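Local structure of Thiol:disulfide interchange protein (Klebsiella pneumoniae, 6DXN) at residues 73-78 with 139-144; 81-86 with 131-136. The protein probably acts as a thiol:disulfide oxidoreductase of the DsbA subfamily in the periplasm, promoting disulfide bond formation in other proteins. All coordinates share one frame; numbering follows the deposited sequence.

Contact 1: residues 73-78 with 139-144; sequences ALTEAW and RQDNLV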
loop_
_atom_site.group_PDB
_atom_site.type_symbol
_atom_site.label_atom_id
_atom_site.label_comp_id
_atom_site.label_asym_id
_atom_site.label_seq_id
_atom_site.Cartn_x
_atom_site.Cartn_y
_atom_site.Cartn_z
ATOM N N ALA A 73 -1.850 -14.792 3.834
ATOM C CA ALA A 73 -2.201 -14.552 5.248
ATOM C C ALA A 73 -2.118 -13.053 5.572
ATOM O O ALA A 73 -2.930 -12.551 6.329
ATOM C CB ALA A 73 -1.310 -15.353 6.164
ATOM N N LEU A 74 -1.109 -12.389 4.999
ATOM C CA LEU A 74 -0.833 -10.965 5.158
ATOM C C LEU A 74 -1.905 -10.102 4.466
ATOM O O LEU A 74 -2.288 -9.089 5.015
ATOM C CB LEU A 74 0.565 -10.666 4.608
ATOM C CG LEU A 74 1.728 -11.212 5.434
ATOM C CD1 LEU A 74 3.024 -11.181 4.644
ATOM C CD2 LEU A 74 1.869 -10.465 6.756
ATOM N N THR A 75 -2.368 -10.500 3.273
ATOM C CA THR A 75 -3.423 -9.732 2.577
ATOM C C THR A 75 -4.698 -9.797 3.423
ATOM O O THR A 75 -5.466 -8.857 3.469
ATOM C CB THR A 75 -3.639 -10.227 1.139
ATOM O OG1 THR A 75 -2.396 -10.127 0.451
ATOM C CG2 THR A 75 -4.685 -9.441 0.381
ATOM N N GLU A 76 -4.872 -10.927 4.122
ATOM C CA GLU A 76 -5.996 -11.120 4.987
ATOM C C GLU A 76 -5.813 -10.271 6.248
ATOM O O GLU A 76 -6.752 -9.618 6.700
ATOM C CB GLU A 76 -6.136 -12.604 5.331
ATOM C CG GLU A 76 -7.271 -12.903 6.285
ATOM C CD GLU A 76 -7.398 -14.380 6.606
ATOM O OE1 GLU A 76 -6.411 -14.966 7.092
ATOM O OE2 GLU A 76 -8.468 -14.943 6.337
ATOM N N ALA A 77 -4.591 -10.283 6.802
ATOM C CA ALA A 77 -4.311 -9.528 8.015
ATOM C C ALA A 77 -4.501 -8.025 7.761
ATOM O O ALA A 77 -5.018 -7.302 8.623
ATOM C CB ALA A 77 -2.922 -9.837 8.505
ATOM N N TRP A 78 -4.122 -7.567 6.563
ATOM C CA TRP A 78 -4.249 -6.128 6.248
ATOM C C TRP A 78 -5.743 -5.755 6.152
ATOM O O TRP A 78 -6.175 -4.699 6.644
ATOM C CB TRP A 78 -3.430 -5.810 4.991
ATOM C CG TRP A 78 -3.275 -4.354 4.675
ATOM C CD1 TRP A 78 -3.611 -3.738 3.505
ATOM C CD2 TRP A 78 -2.774 -3.320 5.542
ATOM N NE1 TRP A 78 -3.331 -2.404 3.575
ATOM C CE2 TRP A 78 -2.821 -2.114 4.811
ATOM C CE3 TRP A 78 -2.274 -3.293 6.851
ATOM C CZ2 TRP A 78 -2.402 -0.898 5.346
ATOM C CZ3 TRP A 78 -1.884 -2.083 7.390
ATOM C CH2 TRP A 78 -1.941 -0.904 6.638
ATOM N N ARG A 139 -10.626 -7.843 -3.688
ATOM C CA ARG A 139 -10.345 -6.570 -4.388
ATOM C C ARG A 139 -8.831 -6.411 -4.599
ATOM O O ARG A 139 -8.370 -6.056 -5.695
ATOM C CB ARG A 139 -10.902 -5.400 -3.568
ATOM C CG ARG A 139 -10.571 -4.004 -4.086
ATOM C CD ARG A 139 -11.233 -3.656 -5.409
ATOM N NE ARG A 139 -11.126 -2.237 -5.738
ATOM C CZ ARG A 139 -11.649 -1.670 -6.824
ATOM N NH1 ARG A 139 -12.298 -2.409 -7.710
ATOM N NH2 ARG A 139 -11.527 -0.365 -7.020
ATOM N N GLN A 140 -8.079 -6.630 -3.522
ATOM C CA GLN A 140 -6.619 -6.518 -3.522
ATOM C C GLN A 140 -5.997 -7.468 -4.559
ATOM O O GLN A 140 -5.187 -7.033 -5.376
ATOM C CB GLN A 140 -6.098 -6.756 -2.101
ATOM C CG GLN A 140 -6.264 -5.540 -1.191
ATOM C CD GLN A 140 -6.025 -5.851 0.267
ATOM O OE1 GLN A 140 -5.027 -5.445 0.856
ATOM N NE2 GLN A 140 -6.931 -6.612 0.860
ATOM N N ASP A 141 -6.383 -8.751 -4.529
ATOM C CA ASP A 141 -5.855 -9.770 -5.450
ATOM C C ASP A 141 -6.274 -9.479 -6.903
ATOM O O ASP A 141 -5.475 -9.611 -7.840
ATOM C CB ASP A 141 -6.313 -11.173 -5.035
ATOM C CG ASP A 141 -5.791 -11.648 -3.685
ATOM O OD1 ASP A 141 -4.744 -11.122 -3.229
ATOM O OD2 ASP A 141 -6.438 -12.545 -3.095
ATOM N N ASN A 142 -7.534 -9.082 -7.090
ATOM C CA ASN A 142 -8.073 -8.835 -8.427
ATOM C C ASN A 142 -7.349 -7.666 -9.117
ATOM O O ASN A 142 -7.058 -7.733 -10.313
ATOM C CB ASN A 142 -9.574 -8.538 -8.373
ATOM C CG ASN A 142 -10.190 -8.421 -9.751
ATOM O OD1 ASN A 142 -9.915 -9.236 -10.631
ATOM N ND2 ASN A 142 -11.031 -7.420 -9.940
ATOM N N LEU A 143 -7.065 -6.598 -8.366
ATOM C CA LEU A 143 -6.422 -5.408 -8.957
ATOM C C LEU A 143 -4.934 -5.655 -9.246
ATOM O O LEU A 143 -4.401 -5.080 -10.200
ATOM C CB LEU A 143 -6.655 -4.182 -8.068
ATOM C CG LEU A 143 -7.897 -3.358 -8.427
ATOM C CD1 LEU A 143 -9.124 -4.224 -8.640
ATOM C CD2 LEU A 143 -8.175 -2.301 -7.380
ATOM N N VAL A 144 -4.273 -6.506 -8.452
ATOM C CA VAL A 144 -2.867 -6.814 -8.739
ATOM C C VAL A 144 -2.796 -7.434 -10.143
ATOM O O VAL A 144 -1.863 -7.161 -10.908
ATOM C CB VAL A 144 -2.235 -7.710 -7.653
ATOM C CG1 VAL A 144 -0.953 -8.379 -8.124
ATOM C CG2 VAL A 144 -1.995 -6.935 -6.370
#

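Contact 2: residues 81-86 with 131-136; sequences AQYAGV and FMVKAL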
loop_
_atom_site.group_PDB
_atom_site.type_symbol
_atom_site.label_atom_id
_atom_site.label_comp_id
_atom_site.label_asym_id
_atom_site.label_seq_id
_atom_site.Cartn_x
_atom_site.Cartn_y
_atom_site.Cartn_z
ATOM N N ALA A 81 -7.110 -5.705 9.497
ATOM C CA ALA A 81 -6.478 -4.530 10.120
ATOM C C ALA A 81 -7.283 -3.249 9.865
ATOM O O ALA A 81 -7.441 -2.419 10.774
ATOM C CB ALA A 81 -5.070 -4.380 9.593
ATOM N N GLN A 82 -7.782 -3.100 8.633
ATOM C CA GLN A 82 -8.535 -1.908 8.195
ATOM C C GLN A 82 -9.996 -1.992 8.659
ATOM O O GLN A 82 -10.611 -0.974 8.953
ATOM C CB GLN A 82 -8.450 -1.770 6.675
ATOM C CG GLN A 82 -7.030 -1.559 6.182
ATOM C CD GLN A 82 -6.890 -1.746 4.695
ATOM O OE1 GLN A 82 -6.004 -2.456 4.229
ATOM N NE2 GLN A 82 -7.780 -1.130 3.934
ATOM N N TYR A 83 -10.534 -3.213 8.708
ATOM C CA TYR A 83 -11.906 -3.449 9.168
ATOM C C TYR A 83 -11.988 -3.147 10.668
ATOM O O TYR A 83 -12.964 -2.554 11.138
ATOM C CB TYR A 83 -12.338 -4.886 8.863
ATOM C CG TYR A 83 -13.634 -5.298 9.514
ATOM C CD1 TYR A 83 -14.857 -4.981 8.943
ATOM C CD2 TYR A 83 -13.641 -6.013 10.702
ATOM C CE1 TYR A 83 -16.051 -5.353 9.541
ATOM C CE2 TYR A 83 -14.827 -6.394 11.311
ATOM C CZ TYR A 83 -16.037 -6.064 10.727
ATOM O OH TYR A 83 -17.206 -6.439 11.325
ATOM N N ALA A 84 -10.961 -3.596 11.403
ATOM C CA ALA A 84 -10.839 -3.347 12.834
ATOM C C ALA A 84 -10.340 -1.914 13.052
ATOM O O ALA A 84 -10.343 -1.404 14.177
ATOM C CB ALA A 84 -9.901 -4.350 13.454
ATOM N N GLY A 85 -9.874 -1.296 11.962
ATOM C CA GLY A 85 -9.385 0.071 11.989
ATOM C C GLY A 85 -8.045 0.215 12.697
ATOM O O GLY A 85 -7.652 1.341 13.001
ATOM N N VAL A 86 -7.348 -0.911 12.943
ATOM C CA VAL A 86 -6.030 -0.905 13.612
ATOM C C VAL A 86 -4.919 -0.992 12.557
ATOM O O VAL A 86 -3.768 -1.315 12.887
ATOM C CB VAL A 86 -5.894 -2.053 14.635
ATOM C CG1 VAL A 86 -6.997 -2.005 15.684
ATOM C CG2 VAL A 86 -5.851 -3.422 13.965
ATOM N N PHE A 131 -17.908 -10.541 5.745
ATOM C CA PHE A 131 -18.160 -10.331 4.313
ATOM C C PHE A 131 -17.328 -9.162 3.751
ATOM O O PHE A 131 -16.859 -9.252 2.633
ATOM C CB PHE A 131 -19.662 -10.166 4.041
ATOM C CG PHE A 131 -20.277 -8.852 4.458
ATOM C CD1 PHE A 131 -20.315 -7.784 3.571
ATOM C CD2 PHE A 131 -20.855 -8.689 5.711
ATOM C CE1 PHE A 131 -20.888 -6.577 3.939
ATOM C CE2 PHE A 131 -21.422 -7.478 6.083
ATOM C CZ PHE A 131 -21.433 -6.421 5.196
HETATM N N MSE A 132 -17.148 -8.093 4.538
HETATM C CA MSE A 132 -16.393 -6.915 4.065
HETATM C C MSE A 132 -14.922 -7.232 3.991
HETATM O O MSE A 132 -14.228 -6.750 3.106
HETATM C CB MSE A 132 -16.598 -5.675 4.936
HETATM C CG MSE A 132 -17.942 -5.019 4.630
HETATM SE SE MSE A 132 -18.530 -3.887 6.129
HETATM C CE MSE A 132 -17.422 -2.316 5.699
ATOM N N VAL A 133 -14.449 -8.059 4.927
ATOM C CA VAL A 133 -13.031 -8.460 4.981
ATOM C C VAL A 133 -12.694 -9.266 3.719
ATOM O O VAL A 133 -11.711 -8.983 3.032
ATOM C CB VAL A 133 -12.725 -9.235 6.279
ATOM C CG1 VAL A 133 -11.415 -10.012 6.211
ATOM C CG2 VAL A 133 -12.733 -8.302 7.476
ATOM N N LYS A 134 -13.561 -10.222 3.391
ATOM C CA LYS A 134 -13.393 -11.104 2.235
ATOM C C LYS A 134 -13.461 -10.300 0.935
ATOM O O LYS A 134 -12.749 -10.596 -0.010
ATOM C CB LYS A 134 -14.475 -12.185 2.247
ATOM C CG LYS A 134 -14.440 -13.103 3.463
ATOM C CD LYS A 134 -15.734 -13.889 3.655
ATOM C CE LYS A 134 -15.996 -14.942 2.599
ATOM N NZ LYS A 134 -15.017 -16.050 2.677
ATOM N N ALA A 135 -14.343 -9.297 0.904
ATOM C CA ALA A 135 -14.508 -8.476 -0.292
ATOM C C ALA A 135 -13.230 -7.674 -0.564
ATOM O O ALA A 135 -12.846 -7.514 -1.718
ATOM C CB ALA A 135 -15.707 -7.567 -0.142
ATOM N N LEU A 136 -12.580 -7.201 0.510
ATOM C CA LEU A 136 -11.368 -6.384 0.391
ATOM C C LEU A 136 -10.184 -7.268 -0.029
ATOM O O LEU A 136 -9.336 -6.840 -0.790
ATOM C CB LEU A 136 -11.112 -5.674 1.724
ATOM C CG LEU A 136 -9.998 -4.626 1.726
ATOM C CD1 LEU A 136 -10.243 -3.558 0.663
ATOM C CD2 LEU A 136 -9.878 -3.976 3.092
#

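Contact 1: residues 73-78 with 139-144
A chi1 of -58° puts OG1 of T75 beside the backbone N and swings the methyl CG2 across toward Q140. Q140 answers from the opposite direction. Its chain is extended beyond CG, and its amide ends against the T75 methyl. T75 CG2 stands 3.6 Å from Q140 NE2 and 3.8 Å from Q140 CD. The same methyl also lies 3.9 Å from Q140 CB, so it rests along the glutamine as well as at its amide. D141 approaches with its carboxylate, and D141 OD1 is 4.0 Å from T75 CG2.

W78 joins from the next turn of the same helix, its indole carried out on a near-trans chi1. It crosses Q140 at about a right angle. Q140 OE1 lies in the plane of the indole, at its edge, 3.5 Å from W78 CD1. The ring and amide planes are 46° apart.

These touches are van der Waals or weakly polar; the polar ends named here bond to other residues. Q140 OE1 accepts from H63 N and Q140 NE2 gives to L136 O, which fixes the rotation of the buried amide. T75 OG1 bonds to S65 OG, H63 ND1 and G71 O, S65 OG also binds D141 OD1, and W78 NE1 bonds to K61 O. The two helices are thus joined partly through residues at and just after strand 60-63.

The axes of the two segments approach to 11.2 Å, with their directions 123° apart. The extended side chain of Q140 spans much of that separation to reach T75 and W78. Helix 71-83 opens the helical insertion of the DsbA fold, and helix 131-146 leads back from it to strand 154-157. Strand 60-63, an outer strand of the thioredoxin sheet, lies beside both helices.

Contact 2: residues 81-86 with 131-136
V133 N and M132 N both bond to N130 OD1, the second weakly, at the start of helix 131-146. This ties down the first turn, from which V133 reaches Y83.

With chi1 at 170°, Y83 extends its ring away from its own backbone N, and the side chain crosses V133 at about a right angle. The touching branch of V133 is CG2. It is 3.7 Å from both Y83 CB and Y83 CG, so it packs at the root of the tyrosine. Y83 CD2 is a little farther, 4.1 Å from V133 CG2. The methyl approaches the ring obliquely. M132, a selenomethionine deposited in two conformers, adds no more than a peripheral touch on Y83.

One turn along the helix, L136 meets Q82, and their side chains cross near a right angle. L136 CD2 lies 3.6 Å from Q82 NE2 and 4.1 Å from Q82 CD. A methyl thus rests against an amide.

Outside the two segments, M127 of helix 121-129 packs on Y83, and V80 and A79 of helix 71-83 touch V133 and L136.

The chemistry is mainly apolar, with methyls set against a tyrosine and an amide. Van der Waals packing, with no polar bond between the segments, therefore joins the C-terminal part of helix 71-83 to the start of helix 131-146.

How the contacts relate
Both contacts join helix 71-83 to helix 131-146, and their centres are 10 Å apart. Contact 1 is the buried one. It lies nearer the centre of the chain, where the helices meet the thioredoxin sheet. Contact 2 is at the surface, about 15 Å from that centre, where helix 71-83 ends and helix 131-146 begins. The chemistry changes with depth. Contact 1 brings a methyl and an indole edge against a glutamine amide whose O and N are both hydrogen-bonded to other residues. Contact 2 sets single methyls of V133 and L136 against Y83 and Q82. The same two helices are therefore held at two levels, one beside the sheet and one at the surface.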